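Local coordinates for coiled-coil and C2 domain-containing protein 1-like (Drosophila melanogaster, PDB 6EI6) that binds monophosphorylated phosphatidylinositols and regulates endosomal protein sorting, supporting the ESCRT-III component shrub, probably by preventing its inappropriate polymerisation, at residues Pro97-Glu102 with Lys264-Asp269. Residues are numbered along the deposited sequence; the frame is centred on the assembly and turned at random.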
loop_
_atom_site.group_PDB
_atom_site.type_symbol
_atom_site.label_atom_id
_atom_site.label_comp_id
_atom_site.label_asym_id
_atom_site.label_seq_id
_atom_site.Cartn_x
_atom_site.Cartn_y
_atom_site.Cartn_z
ATOM N N PRO A 97 -33.108 -0.665 6.467
ATOM C CA PRO A 97 -33.554 -0.733 5.065
ATOM C C PRO A 97 -33.441 -2.147 4.508
ATOM O O PRO A 97 -32.517 -2.899 4.835
ATOM C CB PRO A 97 -32.611 0.238 4.339
ATOM C CG PRO A 97 -32.130 1.178 5.399
ATOM C CD PRO A 97 -32.062 0.346 6.676
ATOM N N LYS A 98 -34.418 -2.513 3.690
ATOM C CA LYS A 98 -34.319 -3.708 2.866
ATOM C C LYS A 98 -33.107 -3.636 1.943
ATOM O O LYS A 98 -32.722 -2.572 1.461
ATOM C CB LYS A 98 -35.589 -3.867 2.033
ATOM C CG LYS A 98 -36.843 -4.072 2.879
ATOM C CD LYS A 98 -37.830 -4.999 2.162
ATOM C CE LYS A 98 -37.086 -6.097 1.410
ATOM N NZ LYS A 98 -38.038 -6.880 0.574
ATOM N N PHE A 99 -32.520 -4.786 1.658
ATOM C CA PHE A 99 -31.368 -4.792 0.778
ATOM C C PHE A 99 -31.333 -6.107 0.020
ATOM O O PHE A 99 -32.103 -7.029 0.284
ATOM C CB PHE A 99 -30.070 -4.589 1.574
ATOM C CG PHE A 99 -29.814 -5.676 2.564
ATOM C CD1 PHE A 99 -29.125 -6.824 2.196
ATOM C CD2 PHE A 99 -30.310 -5.578 3.857
ATOM C CE1 PHE A 99 -28.914 -7.840 3.112
ATOM C CE2 PHE A 99 -30.090 -6.593 4.788
ATOM C CZ PHE A 99 -29.395 -7.723 4.422
ATOM N N HIS A 100 -30.382 -6.202 -0.894
ATOM C CA HIS A 100 -30.215 -7.389 -1.709
ATOM C C HIS A 100 -28.772 -7.370 -2.158
ATOM O O HIS A 100 -28.037 -6.441 -1.841
ATOM C CB HIS A 100 -31.175 -7.398 -2.901
ATOM C CG HIS A 100 -30.952 -6.251 -3.837
ATOM N ND1 HIS A 100 -31.429 -4.982 -3.582
ATOM C CD2 HIS A 100 -30.257 -6.168 -5.000
ATOM C CE1 HIS A 100 -31.052 -4.169 -4.556
ATOM N NE2 HIS A 100 -30.337 -4.864 -5.427
ATOM N N TYR A 101 -28.392 -8.366 -2.942
ATOM C CA TYR A 101 -27.028 -8.554 -3.404
ATOM C C TYR A 101 -26.946 -8.348 -4.908
ATOM O O TYR A 101 -27.826 -8.792 -5.648
ATOM C CB TYR A 101 -26.529 -9.961 -3.020
ATOM C CG TYR A 101 -26.597 -10.146 -1.524
ATOM C CD1 TYR A 101 -25.637 -9.558 -0.695
ATOM C CD2 TYR A 101 -27.658 -10.822 -0.928
ATOM C CE1 TYR A 101 -25.716 -9.673 0.676
ATOM C CE2 TYR A 101 -27.744 -10.940 0.445
ATOM C CZ TYR A 101 -26.780 -10.368 1.235
ATOM O OH TYR A 101 -26.860 -10.477 2.603
ATOM N N GLU A 102 -25.882 -7.670 -5.353
ATOM C CA GLU A 102 -25.514 -7.573 -6.764
ATOM C C GLU A 102 -24.045 -7.931 -6.963
ATOM O O GLU A 102 -23.395 -8.427 -6.037
ATOM C CB GLU A 102 -25.792 -6.174 -7.282
ATOM C CG GLU A 102 -27.155 -5.712 -6.947
ATOM C CD GLU A 102 -27.451 -4.340 -7.527
ATOM O OE1 GLU A 102 -26.493 -3.685 -7.993
ATOM O OE2 GLU A 102 -28.633 -3.922 -7.502
ATOM N N LYS A 264 -20.757 -10.319 -3.992
ATOM C CA LYS A 264 -21.956 -10.072 -3.217
ATOM C C LYS A 264 -21.956 -8.617 -2.754
ATOM O O LYS A 264 -21.843 -8.294 -1.578
ATOM C CB LYS A 264 -22.062 -11.041 -2.052
ATOM C CG LYS A 264 -21.525 -12.407 -2.367
ATOM C CD LYS A 264 -22.039 -13.454 -1.382
ATOM C CE LYS A 264 -20.983 -13.770 -0.315
ATOM N NZ LYS A 264 -21.508 -14.727 0.711
ATOM N N TRP A 265 -22.096 -7.715 -3.706
ATOM C CA TRP A 265 -22.155 -6.305 -3.395
ATOM C C TRP A 265 -23.482 -6.012 -2.709
ATOM O O TRP A 265 -24.547 -6.115 -3.332
ATOM C CB TRP A 265 -22.011 -5.501 -4.688
ATOM C CG TRP A 265 -21.549 -4.106 -4.520
ATOM C CD1 TRP A 265 -22.304 -2.973 -4.641
ATOM C CD2 TRP A 265 -20.208 -3.672 -4.266
ATOM N NE1 TRP A 265 -21.519 -1.861 -4.469
ATOM C CE2 TRP A 265 -20.225 -2.265 -4.244
ATOM C CE3 TRP A 265 -18.993 -4.339 -4.072
ATOM C CZ2 TRP A 265 -19.083 -1.509 -4.000
ATOM C CZ3 TRP A 265 -17.863 -3.600 -3.830
ATOM C CH2 TRP A 265 -17.912 -2.191 -3.794
ATOM N N LEU A 266 -23.435 -5.616 -1.440
ATOM C CA LEU A 266 -24.667 -5.244 -0.754
ATOM C C LEU A 266 -25.135 -3.886 -1.266
ATOM O O LEU A 266 -24.342 -2.948 -1.353
ATOM C CB LEU A 266 -24.451 -5.219 0.750
ATOM C CG LEU A 266 -25.673 -5.231 1.642
ATOM C CD1 LEU A 266 -25.366 -5.967 2.914
ATOM C CD2 LEU A 266 -26.170 -3.808 1.942
ATOM N N VAL A 267 -26.422 -3.798 -1.617
ATOM C CA VAL A 267 -27.054 -2.603 -2.181
ATOM C C VAL A 267 -28.424 -2.453 -1.526
ATOM O O VAL A 267 -29.176 -3.427 -1.445
ATOM C CB VAL A 267 -27.213 -2.722 -3.717
ATOM C CG1 VAL A 267 -28.152 -1.652 -4.283
ATOM C CG2 VAL A 267 -25.884 -2.714 -4.436
ATOM N N LEU A 268 -28.767 -1.255 -1.056
ATOM C CA LEU A 268 -30.112 -1.105 -0.503
ATOM C C LEU A 268 -31.162 -1.113 -1.616
ATOM O O LEU A 268 -30.905 -0.677 -2.746
ATOM C CB LEU A 268 -30.234 0.185 0.295
ATOM C CG LEU A 268 -29.162 0.367 1.369
ATOM C CD1 LEU A 268 -29.339 1.695 2.077
ATOM C CD2 LEU A 268 -29.126 -0.783 2.362
ATOM N N ASP A 269 -32.344 -1.652 -1.310
ATOM C CA ASP A 269 -33.520 -1.264 -2.089
ATOM C C ASP A 269 -33.838 0.192 -1.742
ATOM O O ASP A 269 -33.593 0.634 -0.614
ATOM C CB ASP A 269 -34.716 -2.172 -1.770
ATOM C CG ASP A 269 -34.374 -3.666 -1.797
ATOM O OD1 ASP A 269 -33.242 -4.054 -2.183
ATOM O OD2 ASP A 269 -35.264 -4.473 -1.449
#
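His100 and Val267 are a hydrogen-bonded pair across a two-stranded antiparallel ribbon, 99-102 with 265-268. The ribbon joins the C-terminal strand of the chain to the strand that follows the helical hairpin 34-62 and 66-91. It lies against both helices and is a sheet of its own, separate from the two four-stranded sheets of the C2 fold. The backbones of His100 and Val267 exchange N-H...O bonds of 3.1 Å in both directions, and Glu102 and Trp265 pair likewise. Beyond the strand, Asp269 N reaches Lys98 O.

With CG between the backbone N and the carbonyl carbon (chi1 62°), the His100 ring stands beside Val267, pointing the same way, its CE1 3.8 Å from CG1. ND1 donates to Asp269 OD1, ring and carboxylate planes turned 40° apart; the modelled 2.5 Å is very short and its exact value doubtful. At the other nitrogen, NE2 donates to Glu102 OE2 at 2.8 Å, near the ring plane. Bonds at both nitrogens hold the ring's rotation, and two carboxylates beside it would probably favour the protonated form. An alanine here would probably leave Asp269 OD1 and Glu102 OE2 without this shared partner and Val267 CG1 without the ring beside it. The Glu102 side chain crosses Val267 at about a right angle, while its OE1 forms a salt bridge with Arg104.

Phe99 and Leu266 pack obliquely, CD1 3.8 Å from CG. Helix 34-62 touches both of them, and helix 66-91 receives Leu268. Pro97 CB lies 4.1 Å from Leu268 CD2.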